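Local coordinates for DnaJ homolog subfamily C member 27-A (Xenopus laevis, PDB 6JMG), which binds GTP with magnesium as a Rab-family small GTPase carrying a DnaJ domain, and is possibly involved in regulating the MEK/ERK pathway, at residues Q46-I51 / I69-G74; K18-G23 / E84-T89; S30-R35 / F161-Q166; N126-V131 / S180-L185. All coordinates share one frame; numbering follows the deposited sequence.

Interaction 1 of 4, residues Q46-I51 / I69-G74. With MG (magnesium ion), chain D; GTP (guanosine-5'-triphosphate), chain C.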
# COMPACT_ATOMS: atom_id res chain seq x y z
N GLN A 46 -10.00 -4.35 -26.02
CA GLN A 46 -10.65 -5.60 -25.58
C GLN A 46 -10.75 -5.60 -24.05
O GLN A 46 -9.77 -5.87 -23.35
CB GLN A 46 -9.90 -6.81 -26.11
CG GLN A 46 -10.82 -7.98 -26.48
CD GLN A 46 -12.03 -7.54 -27.34
OE1 GLN A 46 -11.88 -6.83 -28.35
NE2 GLN A 46 -13.23 -7.97 -26.94
N ALA A 47 -11.93 -5.28 -23.53
CA ALA A 47 -12.11 -5.21 -22.08
C ALA A 47 -11.79 -6.55 -21.44
O ALA A 47 -12.22 -7.60 -21.93
CB ALA A 47 -13.53 -4.80 -21.73
N THR A 48 -10.97 -6.51 -20.39
CA THR A 48 -10.72 -7.72 -19.62
C THR A 48 -12.02 -8.20 -19.01
O THR A 48 -12.80 -7.40 -18.49
CB THR A 48 -9.69 -7.46 -18.54
OG1 THR A 48 -8.49 -6.94 -19.14
CG2 THR A 48 -9.40 -8.78 -17.74
N ILE A 49 -12.27 -9.49 -19.10
CA ILE A 49 -13.51 -10.06 -18.60
C ILE A 49 -13.20 -10.66 -17.24
O ILE A 49 -12.66 -11.77 -17.11
CB ILE A 49 -14.10 -11.08 -19.57
CG1 ILE A 49 -14.45 -10.36 -20.88
CG2 ILE A 49 -15.31 -11.71 -18.93
CD1 ILE A 49 -15.05 -11.26 -21.95
N GLY A 50 -13.50 -9.89 -16.21
CA GLY A 50 -13.21 -10.32 -14.86
C GLY A 50 -11.73 -10.22 -14.59
O GLY A 50 -11.28 -9.28 -13.92
N ILE A 51 -10.95 -11.14 -15.13
CA ILE A 51 -9.56 -11.28 -14.70
C ILE A 51 -8.81 -12.11 -15.74
O ILE A 51 -9.32 -13.11 -16.26
CB ILE A 51 -9.52 -11.88 -13.27
CG1 ILE A 51 -8.10 -11.94 -12.73
CG2 ILE A 51 -10.19 -13.22 -13.24
CD1 ILE A 51 -7.76 -10.72 -11.90
N ILE A 69 0.76 -12.76 -12.81
CA ILE A 69 0.03 -11.53 -13.07
C ILE A 69 -1.46 -11.85 -13.11
O ILE A 69 -1.88 -12.77 -13.82
CB ILE A 69 0.51 -10.87 -14.38
CG1 ILE A 69 2.00 -10.52 -14.28
CG2 ILE A 69 -0.26 -9.59 -14.64
CD1 ILE A 69 2.58 -9.78 -15.52
N PHE A 70 -2.23 -11.12 -12.31
CA PHE A 70 -3.69 -11.16 -12.31
C PHE A 70 -4.12 -9.78 -12.79
O PHE A 70 -4.31 -8.86 -12.00
CB PHE A 70 -4.26 -11.48 -10.92
CG PHE A 70 -3.87 -12.83 -10.42
CD1 PHE A 70 -2.55 -13.10 -10.04
CD2 PHE A 70 -4.80 -13.86 -10.32
CE1 PHE A 70 -2.17 -14.35 -9.59
CE2 PHE A 70 -4.44 -15.10 -9.86
CZ PHE A 70 -3.12 -15.35 -9.50
N ASP A 71 -4.29 -9.66 -14.10
CA ASP A 71 -4.72 -8.42 -14.72
C ASP A 71 -6.22 -8.30 -14.49
O ASP A 71 -6.98 -9.13 -15.01
CB ASP A 71 -4.34 -8.44 -16.20
CG ASP A 71 -4.90 -7.27 -16.98
OD1 ASP A 71 -5.24 -6.23 -16.38
OD2 ASP A 71 -5.00 -7.39 -18.21
N MET A 72 -6.65 -7.31 -13.69
CA MET A 72 -8.04 -7.25 -13.28
C MET A 72 -8.85 -6.37 -14.22
O MET A 72 -8.34 -5.41 -14.81
CB MET A 72 -8.21 -6.70 -11.85
CG MET A 72 -7.36 -7.37 -10.73
SD MET A 72 -7.86 -6.98 -9.01
CE MET A 72 -7.93 -5.26 -9.01
N ALA A 73 -10.14 -6.68 -14.32
CA ALA A 73 -11.07 -5.89 -15.10
C ALA A 73 -11.53 -4.70 -14.27
O ALA A 73 -11.81 -4.83 -13.08
CB ALA A 73 -12.26 -6.76 -15.51
N GLY A 74 -11.59 -3.53 -14.90
CA GLY A 74 -11.84 -2.32 -14.14
C GLY A 74 -13.30 -1.94 -13.98
O GLY A 74 -13.66 -1.14 -13.12
MG MG D . -7.79 -4.91 -19.25
PG GTP C . -10.31 -2.99 -18.81
O1G GTP C . -9.61 -4.32 -18.92
O2G GTP C . -10.45 -2.53 -17.38
O3G GTP C . -11.69 -3.09 -19.43
O3B GTP C . -9.48 -1.79 -19.52
PB GTP C . -7.87 -1.68 -19.48
O1B GTP C . -7.41 -0.88 -18.29
O2B GTP C . -7.15 -3.01 -19.48
O3A GTP C . -7.55 -0.80 -20.78
PA GTP C . -6.79 -1.39 -22.07
O1A GTP C . -5.38 -1.82 -21.75
O2A GTP C . -7.55 -2.54 -22.67
O5' GTP C . -6.86 -0.11 -23.01
C5' GTP C . -8.11 0.50 -23.26
C4' GTP C . -7.99 1.24 -24.59
O4' GTP C . -7.07 2.29 -24.41
C3' GTP C . -7.44 0.41 -25.72
O3' GTP C . -8.11 0.90 -26.84
C2' GTP C . -5.99 0.80 -25.87
O2' GTP C . -5.52 0.84 -27.19
C1' GTP C . -6.01 2.21 -25.36
N9 GTP C . -4.75 2.56 -24.69
C8 GTP C . -4.14 1.89 -23.66
N7 GTP C . -3.02 2.58 -23.32
C5 GTP C . -2.92 3.67 -24.11
C6 GTP C . -1.99 4.70 -24.18
O6 GTP C . -1.02 4.72 -23.43
N1 GTP C . -2.17 5.72 -25.09
C2 GTP C . -3.25 5.72 -25.94
N2 GTP C . -3.38 6.70 -26.81
N3 GTP C . -4.18 4.69 -25.87
C4 GTP C . -4.01 3.68 -24.98
O HOH W 1 -8.19 -4.86 -21.36
O HOH W 2 -7.25 -5.04 -17.21
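Thr48, in the loop ahead of strand 51-60, meets Asp71 and Ala73 at the end of strand 63-72, beside the gamma-phosphate of GTP. From its CB, 4.0 Å from Ala73 CB, the threonine side chain divides. OG1 lies beside the backbone N and anti to the carbonyl carbon (chi1 -56°), which brings it onto the magnesium ion at 2.1 Å. The methyl CG2 instead rests near Asp71 O, 3.7 Å away. GTP O1G and O2B, two waters and Ser30 OG complete the metal shell. Asp71 belongs to the second shell: its OD2 is 3.9 Å from the magnesium and hydrogen-bonded to Ser30 OG, while OD1 accepts from a metal-bound water that also donates to Met72 O. The backbones are tied by Ala73 N to Gly50 O (2.9 Å, 148°). Farther along, Ile51 CD1 packs on Met72 CG at 3.6 Å. Thr48 N donates to O1G (3.0 Å) and Gly74 N to O2G (2.9 Å), so each segment grips a different gamma-phosphate oxygen. That chemistry is consistent with the first-switch threonine and second-switch DxxG motif of a GTP-bound small GTPase, whose hold depends on the terminal phosphate.

Interaction 2 of 4, residues K18-G23 / E84-T89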
# COMPACT_ATOMS: atom_id res chain seq x y z
N LYS A 18 3.48 -12.34 -7.00
CA LYS A 18 2.14 -12.12 -7.51
C LYS A 18 1.92 -10.62 -7.72
O LYS A 18 2.18 -9.82 -6.82
CB LYS A 18 1.11 -12.68 -6.52
CG LYS A 18 -0.32 -12.26 -6.81
CD LYS A 18 -1.29 -12.73 -5.72
CE LYS A 18 -2.72 -12.70 -6.21
NZ LYS A 18 -3.55 -11.96 -5.25
N VAL A 19 1.47 -10.25 -8.92
CA VAL A 19 1.26 -8.86 -9.32
C VAL A 19 -0.18 -8.72 -9.80
O VAL A 19 -0.68 -9.57 -10.54
CB VAL A 19 2.25 -8.44 -10.43
CG1 VAL A 19 1.88 -7.09 -10.97
CG2 VAL A 19 3.71 -8.46 -9.93
N ILE A 20 -0.87 -7.68 -9.35
CA ILE A 20 -2.20 -7.40 -9.86
C ILE A 20 -2.24 -5.99 -10.42
O ILE A 20 -1.40 -5.14 -10.12
CB ILE A 20 -3.27 -7.58 -8.78
CG1 ILE A 20 -3.12 -6.52 -7.71
CG2 ILE A 20 -3.19 -8.98 -8.17
CD1 ILE A 20 -4.30 -6.52 -6.77
N SER A 21 -3.26 -5.74 -11.24
CA SER A 21 -3.53 -4.42 -11.81
C SER A 21 -4.87 -3.90 -11.31
O SER A 21 -5.86 -4.64 -11.27
CB SER A 21 -3.56 -4.50 -13.33
OG SER A 21 -4.67 -5.30 -13.73
N MET A 22 -4.93 -2.61 -11.00
CA MET A 22 -6.17 -2.01 -10.55
C MET A 22 -6.33 -0.66 -11.24
O MET A 22 -5.35 0.02 -11.55
CB MET A 22 -6.23 -1.84 -9.01
CG MET A 22 -6.05 -3.11 -8.19
SD MET A 22 -6.06 -2.92 -6.38
CE MET A 22 -6.71 -1.29 -6.21
N GLY A 23 -7.58 -0.28 -11.47
CA GLY A 23 -7.93 1.00 -12.05
C GLY A 23 -9.13 0.86 -12.97
O GLY A 23 -9.51 -0.24 -13.40
N GLU A 84 -11.59 -12.09 -5.03
CA GLU A 84 -10.78 -13.24 -4.64
C GLU A 84 -9.28 -13.01 -4.82
O GLU A 84 -8.49 -13.76 -4.25
CB GLU A 84 -11.18 -14.48 -5.44
CG GLU A 84 -12.13 -15.43 -4.71
CD GLU A 84 -11.48 -16.18 -3.55
OE1 GLU A 84 -12.05 -16.13 -2.45
OE2 GLU A 84 -10.42 -16.85 -3.72
N PHE A 85 -8.86 -12.01 -5.60
CA PHE A 85 -7.46 -12.01 -6.01
C PHE A 85 -6.62 -10.93 -5.35
O PHE A 85 -5.45 -10.78 -5.72
CB PHE A 85 -7.37 -11.94 -7.53
CG PHE A 85 -8.10 -13.04 -8.21
CD1 PHE A 85 -7.54 -14.32 -8.30
CD2 PHE A 85 -9.37 -12.83 -8.73
CE1 PHE A 85 -8.23 -15.33 -8.93
CE2 PHE A 85 -10.06 -13.84 -9.35
CZ PHE A 85 -9.51 -15.09 -9.44
N TYR A 86 -7.12 -10.25 -4.33
CA TYR A 86 -6.30 -9.25 -3.67
C TYR A 86 -5.33 -9.88 -2.66
O TYR A 86 -4.26 -9.30 -2.40
CB TYR A 86 -7.17 -8.21 -2.96
CG TYR A 86 -7.94 -7.25 -3.84
CD1 TYR A 86 -7.29 -6.33 -4.66
CD2 TYR A 86 -9.33 -7.22 -3.81
CE1 TYR A 86 -8.00 -5.42 -5.45
CE2 TYR A 86 -10.05 -6.32 -4.59
CZ TYR A 86 -9.39 -5.42 -5.41
OH TYR A 86 -10.11 -4.54 -6.18
N LYS A 87 -5.66 -11.02 -2.08
CA LYS A 87 -4.83 -11.57 -1.01
C LYS A 87 -3.46 -12.02 -1.52
O LYS A 87 -3.30 -12.45 -2.67
CB LYS A 87 -5.53 -12.73 -0.31
CG LYS A 87 -6.48 -13.55 -1.17
CD LYS A 87 -7.19 -14.64 -0.35
CE LYS A 87 -7.95 -15.62 -1.24
NZ LYS A 87 -9.38 -15.24 -1.35
N ASP A 88 -2.48 -11.95 -0.64
CA ASP A 88 -1.12 -12.42 -0.89
C ASP A 88 -0.52 -11.73 -2.12
O ASP A 88 0.08 -12.36 -2.99
CB ASP A 88 -1.09 -13.94 -1.02
CG ASP A 88 0.29 -14.48 -1.35
OD1 ASP A 88 1.25 -14.18 -0.60
OD2 ASP A 88 0.41 -15.19 -2.37
N THR A 89 -0.66 -10.42 -2.17
CA THR A 89 -0.13 -9.64 -3.28
C THR A 89 1.17 -8.95 -2.90
O THR A 89 1.27 -8.35 -1.83
CB THR A 89 -1.16 -8.60 -3.71
OG1 THR A 89 -2.33 -9.29 -4.15
CG2 THR A 89 -0.60 -7.73 -4.82
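Lys18, on strand 15-22, sends its ammonium group into the loop 84-89, where NZ is hydrogen-bonded to Lys87 O (2.6 Å) and Thr89 OG1 (3.1 Å). Because NZ is modelled too close to another carbonyl of the loop, its exact place, and with it both bonds, is doubtful. The strand is an inner one of the Ras-like, P-loop NTPase sheet and runs directly into the phosphate-binding loop; the loop 84-89 joins helix 79-82 to strand 91-97. Within it, Thr89 OG1 donates to Tyr86 O at 2.6 Å, from above the carbonyl plane. The Thr89 hydroxyl thus gives its proton to Tyr86 O and, if NZ is rightly placed, accepts from the lysine. CG of Lys18 is anti to its backbone N (chi1 168°), and the aliphatic part of the chain runs past the loop's backbone, CB, CG and CD all near Asp88 O. The same lysine makes a cation-pi contact with Phe70 on the neighbouring strand 63-72.

Outward from this polar cluster the contact becomes apolar. Ile20 CG1 meets Thr89 CG2 at 4.0 Å, and Ile20 CD1 reaches Tyr86 CD1 at 3.7 Å, the two side chains crossing at about a right angle. Tyr86 turns its hydroxyl to Glu113 on helix 107-117, which would hold the far end of the ring. At the ring's edge Met22 makes a Met-aromatic contact: SD lies 4.6 Å from the Tyr86 ring centroid and 77° off the ring normal, with CE1 as its nearest ring atom.

Interaction 3 of 4, residues S30-R35 / F161-Q166. With MG (magnesium ion), chain D; GTP (guanosine-5'-triphosphate), chain C.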
# COMPACT_ATOMS: atom_id res chain seq x y z
N SER A 30 -4.32 -3.63 -19.15
CA SER A 30 -3.86 -4.72 -20.00
C SER A 30 -2.73 -4.28 -20.92
O SER A 30 -1.75 -5.02 -21.10
CB SER A 30 -5.03 -5.32 -20.75
OG SER A 30 -6.04 -5.61 -19.84
N CYS A 31 -2.83 -3.06 -21.50
CA CYS A 31 -1.85 -2.70 -22.52
C CYS A 31 -0.52 -2.28 -21.92
O CYS A 31 0.52 -2.54 -22.53
CB CYS A 31 -2.33 -1.54 -23.42
SG CYS A 31 -3.78 -1.74 -24.45
N ILE A 32 -0.51 -1.75 -20.69
CA ILE A 32 0.77 -1.58 -20.00
C ILE A 32 1.46 -2.93 -19.82
O ILE A 32 2.65 -3.08 -20.12
CB ILE A 32 0.56 -0.88 -18.65
CG1 ILE A 32 0.25 0.61 -18.86
CG2 ILE A 32 1.81 -1.02 -17.81
CD1 ILE A 32 -0.18 1.30 -17.59
N ILE A 33 0.70 -3.95 -19.39
CA ILE A 33 1.32 -5.24 -19.13
C ILE A 33 1.80 -5.88 -20.43
O ILE A 33 2.95 -6.30 -20.56
CB ILE A 33 0.34 -6.16 -18.39
CG1 ILE A 33 0.09 -5.62 -16.97
CG2 ILE A 33 0.84 -7.60 -18.38
CD1 ILE A 33 -1.20 -6.12 -16.35
N LYS A 34 0.96 -5.84 -21.46
CA LYS A 34 1.35 -6.52 -22.69
C LYS A 34 2.43 -5.75 -23.45
O LYS A 34 3.21 -6.39 -24.16
CB LYS A 34 0.12 -6.70 -23.58
CG LYS A 34 -0.83 -7.76 -23.11
CD LYS A 34 -2.05 -7.86 -23.99
CE LYS A 34 -2.72 -9.21 -23.80
NZ LYS A 34 -4.20 -9.12 -23.92
N ARG A 35 2.55 -4.43 -23.23
CA ARG A 35 3.63 -3.67 -23.84
C ARG A 35 4.99 -4.12 -23.32
O ARG A 35 5.91 -4.39 -24.10
CB ARG A 35 3.42 -2.17 -23.59
CG ARG A 35 4.53 -1.24 -24.14
CD ARG A 35 4.64 -1.29 -25.65
NE ARG A 35 5.79 -0.55 -26.14
CZ ARG A 35 5.73 0.45 -27.02
NH1 ARG A 35 4.56 0.84 -27.52
NH2 ARG A 35 6.86 1.06 -27.40
N PHE A 161 4.80 7.07 -11.99
CA PHE A 161 5.41 7.12 -13.31
C PHE A 161 4.39 7.61 -14.31
O PHE A 161 3.21 7.26 -14.25
CB PHE A 161 5.92 5.77 -13.80
CG PHE A 161 7.16 5.31 -13.11
CD1 PHE A 161 8.40 5.64 -13.63
CD2 PHE A 161 7.07 4.52 -11.96
CE1 PHE A 161 9.56 5.21 -13.01
CE2 PHE A 161 8.22 4.09 -11.33
CZ PHE A 161 9.46 4.43 -11.85
N GLU A 162 4.89 8.44 -15.22
CA GLU A 162 4.15 8.82 -16.41
C GLU A 162 4.48 7.80 -17.48
O GLU A 162 5.65 7.44 -17.68
CB GLU A 162 4.56 10.23 -16.82
CG GLU A 162 4.25 11.23 -15.72
CD GLU A 162 3.71 12.51 -16.25
OE1 GLU A 162 2.70 12.99 -15.68
OE2 GLU A 162 4.31 13.04 -17.22
N THR A 163 3.45 7.27 -18.12
CA THR A 163 3.63 6.15 -19.03
C THR A 163 2.73 6.32 -20.24
O THR A 163 1.70 7.02 -20.19
CB THR A 163 3.31 4.78 -18.41
OG1 THR A 163 1.96 4.77 -17.92
CG2 THR A 163 4.27 4.43 -17.30
N SER A 164 3.12 5.63 -21.30
CA SER A 164 2.28 5.43 -22.47
C SER A 164 2.54 4.03 -22.96
O SER A 164 3.66 3.69 -23.36
CB SER A 164 2.57 6.45 -23.58
OG SER A 164 1.95 6.07 -24.80
N ALA A 165 1.49 3.21 -22.96
CA ALA A 165 1.63 1.89 -23.57
C ALA A 165 1.74 2.00 -25.08
O ALA A 165 2.29 1.10 -25.72
CB ALA A 165 0.45 1.01 -23.17
N GLN A 166 1.23 3.10 -25.65
CA GLN A 166 1.27 3.27 -27.10
C GLN A 166 2.66 3.63 -27.57
O GLN A 166 3.18 3.03 -28.51
CB GLN A 166 0.26 4.34 -27.52
CG GLN A 166 0.11 4.51 -29.02
CD GLN A 166 1.08 5.53 -29.57
OE1 GLN A 166 1.40 6.51 -28.90
NE2 GLN A 166 1.55 5.30 -30.80
MG MG D . -7.79 -4.91 -19.25
PG GTP C . -10.31 -2.99 -18.81
O1G GTP C . -9.61 -4.32 -18.92
O2G GTP C . -10.45 -2.53 -17.38
O3G GTP C . -11.69 -3.09 -19.43
O3B GTP C . -9.48 -1.79 -19.52
PB GTP C . -7.87 -1.68 -19.48
O1B GTP C . -7.41 -0.88 -18.29
O2B GTP C . -7.15 -3.01 -19.48
O3A GTP C . -7.55 -0.80 -20.78
PA GTP C . -6.79 -1.39 -22.07
O1A GTP C . -5.38 -1.82 -21.75
O2A GTP C . -7.55 -2.54 -22.67
O5' GTP C . -6.86 -0.11 -23.01
C5' GTP C . -8.11 0.50 -23.26
C4' GTP C . -7.99 1.24 -24.59
O4' GTP C . -7.07 2.29 -24.41
C3' GTP C . -7.44 0.41 -25.72
O3' GTP C . -8.11 0.90 -26.84
C2' GTP C . -5.99 0.80 -25.87
O2' GTP C . -5.52 0.84 -27.19
C1' GTP C . -6.01 2.21 -25.36
N9 GTP C . -4.75 2.56 -24.69
C8 GTP C . -4.14 1.89 -23.66
N7 GTP C . -3.02 2.58 -23.32
C5 GTP C . -2.92 3.67 -24.11
C6 GTP C . -1.99 4.70 -24.18
O6 GTP C . -1.02 4.72 -23.43
N1 GTP C . -2.17 5.72 -25.09
C2 GTP C . -3.25 5.72 -25.94
N2 GTP C . -3.38 6.70 -26.81
N3 GTP C . -4.18 4.69 -25.87
C4 GTP C . -4.01 3.68 -24.98
O HOH W 2 -7.25 -5.04 -17.21
O HOH W 1 -8.19 -4.86 -21.36
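Ala165 presses its methyl group against the first turn of helix 29-38, and this is the close-packed part of the contact. Its CB lies 3.6 Å from Cys31 O, 3.8 Å from Cys31 CB and 3.8 Å from Ile32 N, so a single carbon is set against both backbone and side chain. Deeper in, Ile32 CD1 approaches Thr163 OG1 at 4.1 Å, a hydroxyl already hydrogen-bonded to Asn134 OD1. The partly exposed side is looser and polar. CG of Arg35 is anti to the backbone N (chi1 178°), and the side chain passes over Ala165 O until NH1 donates to Gln166 O (2.8 Å, 133°), a carbonyl it meets from well above its plane. A second bond, NH1 to Ala165 O at 2.9 Å, is weak. An alanine in place of Arg35 would probably leave both carbonyls without this donor and the loop freer to shift. The nucleotide spans the two segments: Ser30 N and Cys31 N donate to the beta- and alpha-phosphates, Ser30 OG binds magnesium, and Ala165 N makes a weak bond to guanine O6 (3.0 Å). This pairing of the P-loop helix with a Ser-Ala-Gln base-recognition loop, corresponding to the SAK motif of Ras, is typical of the small GTPase nucleotide site.

Interaction 4 of 4, residues N126-V131 / S180-L185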
# COMPACT_ATOMS: atom_id res chain seq x y z
N ASN A 126 3.26 -3.30 3.17
CA ASN A 126 4.19 -4.31 2.71
C ASN A 126 3.94 -4.71 1.26
O ASN A 126 4.40 -5.77 0.82
CB ASN A 126 4.13 -5.53 3.63
CG ASN A 126 4.54 -5.20 5.03
OD1 ASN A 126 5.33 -4.28 5.26
ND2 ASN A 126 4.00 -5.95 5.99
N ILE A 127 3.24 -3.87 0.52
CA ILE A 127 2.95 -4.09 -0.88
C ILE A 127 3.54 -2.93 -1.67
O ILE A 127 3.37 -1.77 -1.29
CB ILE A 127 1.44 -4.20 -1.13
CG1 ILE A 127 0.88 -5.33 -0.27
CG2 ILE A 127 1.17 -4.44 -2.61
CD1 ILE A 127 -0.65 -5.43 -0.30
N VAL A 128 4.22 -3.25 -2.76
CA VAL A 128 4.76 -2.25 -3.67
C VAL A 128 3.68 -1.83 -4.66
O VAL A 128 3.08 -2.66 -5.35
CB VAL A 128 5.98 -2.80 -4.40
CG1 VAL A 128 6.40 -1.82 -5.50
CG2 VAL A 128 7.10 -3.08 -3.40
N PHE A 129 3.46 -0.52 -4.76
CA PHE A 129 2.52 0.07 -5.69
C PHE A 129 3.28 0.88 -6.73
O PHE A 129 4.09 1.74 -6.37
CB PHE A 129 1.53 1.01 -4.99
CG PHE A 129 0.41 0.32 -4.27
CD1 PHE A 129 0.62 -0.27 -3.04
CD2 PHE A 129 -0.87 0.30 -4.82
CE1 PHE A 129 -0.42 -0.89 -2.37
CE2 PHE A 129 -1.91 -0.33 -4.16
CZ PHE A 129 -1.68 -0.92 -2.93
N ALA A 130 2.98 0.65 -8.00
CA ALA A 130 3.41 1.55 -9.05
C ALA A 130 2.15 2.22 -9.58
O ALA A 130 1.27 1.56 -10.14
CB ALA A 130 4.17 0.81 -10.15
N VAL A 131 2.05 3.52 -9.35
CA VAL A 131 0.98 4.34 -9.92
C VAL A 131 1.40 4.75 -11.32
O VAL A 131 2.47 5.34 -11.52
CB VAL A 131 0.67 5.56 -9.05
CG1 VAL A 131 -0.46 6.35 -9.66
CG2 VAL A 131 0.31 5.14 -7.64
N SER A 180 12.38 -3.88 -8.79
CA SER A 180 13.46 -3.70 -7.83
C SER A 180 12.92 -3.43 -6.44
O SER A 180 13.41 -4.00 -5.46
CB SER A 180 14.39 -2.57 -8.27
OG SER A 180 14.72 -2.70 -9.64
N ALA A 181 11.87 -2.62 -6.32
CA ALA A 181 11.26 -2.45 -5.01
C ALA A 181 10.71 -3.78 -4.50
O ALA A 181 10.78 -4.07 -3.30
CB ALA A 181 10.17 -1.37 -5.08
N ILE A 182 10.18 -4.62 -5.39
CA ILE A 182 9.61 -5.89 -4.95
C ILE A 182 10.72 -6.85 -4.54
O ILE A 182 10.57 -7.59 -3.56
CB ILE A 182 8.71 -6.49 -6.04
CG1 ILE A 182 7.44 -5.63 -6.23
CG2 ILE A 182 8.28 -7.89 -5.67
CD1 ILE A 182 6.57 -6.05 -7.43
N VAL A 183 11.84 -6.87 -5.27
CA VAL A 183 12.99 -7.66 -4.83
C VAL A 183 13.48 -7.17 -3.48
O VAL A 183 13.80 -7.97 -2.59
CB VAL A 183 14.10 -7.63 -5.89
CG1 VAL A 183 15.40 -8.16 -5.32
CG2 VAL A 183 13.71 -8.47 -7.11
N ASP A 184 13.57 -5.84 -3.30
CA ASP A 184 13.97 -5.29 -2.00
C ASP A 184 12.99 -5.71 -0.92
O ASP A 184 13.38 -5.99 0.22
CB ASP A 184 14.08 -3.76 -2.06
CG ASP A 184 15.23 -3.28 -2.93
OD1 ASP A 184 16.15 -4.08 -3.24
OD2 ASP A 184 15.21 -2.09 -3.31
N LEU A 185 11.70 -5.75 -1.24
CA LEU A 185 10.70 -6.19 -0.27
C LEU A 185 10.87 -7.67 0.05
O LEU A 185 10.69 -8.09 1.20
CB LEU A 185 9.30 -5.90 -0.81
CG LEU A 185 8.12 -6.36 0.06
CD1 LEU A 185 7.64 -5.21 0.97
CD2 LEU A 185 6.96 -6.91 -0.78
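Val128 packs against Ala181 and Ile182, joining strand 128-134 to helix 171-187 in the alpha/beta sandwich of the Ras-like fold. Over the short segments the strand and helix axes are nearly antiparallel, at 170°, and approach to 8.9 Å, the geometry of a helix lying on the face of a sheet. The CA-CA spacing of 6.2 Å between Val128 and Ile182 marks where the two backbones come nearest.

The valine conformation decides how this contact is shared. Its CG1 is anti to the backbone N (chi1 172°) and meets Ala181 CB at 3.8 Å, whereas CG2, anti to the carbonyl carbon, lies 3.8 Å from Ala181 O. The two methyls straddle Ala181 CB, CG2 also reaching its carbonyl, and both lie near Ile182 CG1, which Val128 CB faces at 3.7 Å. In Ile182, CG1, anti to the carbonyl carbon, is the branch that meets Val128, and the two side chains cross obliquely. Phe178, one turn earlier on the same helix, also touches Val128. An alanine at Val128 would keep CB against Ile182 CG1 but would probably open a gap beside Ala181 and thin the packing on Ile182.

Toward the start of the strand the partner changes to Leu185. Its CG is anti to the backbone N (chi1 177°), and the branch atoms beyond it gather round Asn126 O, an apolar fork against a carbonyl. The polar end of Asn126 is engaged elsewhere, OD1 accepting from Arg192 N. Side chain to side chain, this end is more distant: Asn126 CB stands 4.4 Å from Leu185 CD1.

Overall arrangement
All four contacts lie in the Ras-family domain and reach its one mixed sheet, where strands 51-60, 63-72, 15-22, 91-97, 128-134 and 159-163 follow in order. Interactions 1 and 2 sit on adjoining strands, centres 11 Å apart, tied by Phe70 N to Val19 O. Interactions 1 and 3, 15 Å apart, share GTP, magnesium and two waters, and meet through Asp71 OD2 and Ser30 OG. Interaction 4, 21 Å from interaction 1, lies away from the nucleotide but joins interaction 3 through neighbouring strands. Along the chain, interaction 1 falls within the span of interaction 2, whereas 3 crosses both 2 and 4. Segments distant in sequence thus meet on one sheet, with 1 and 3 holding GTP.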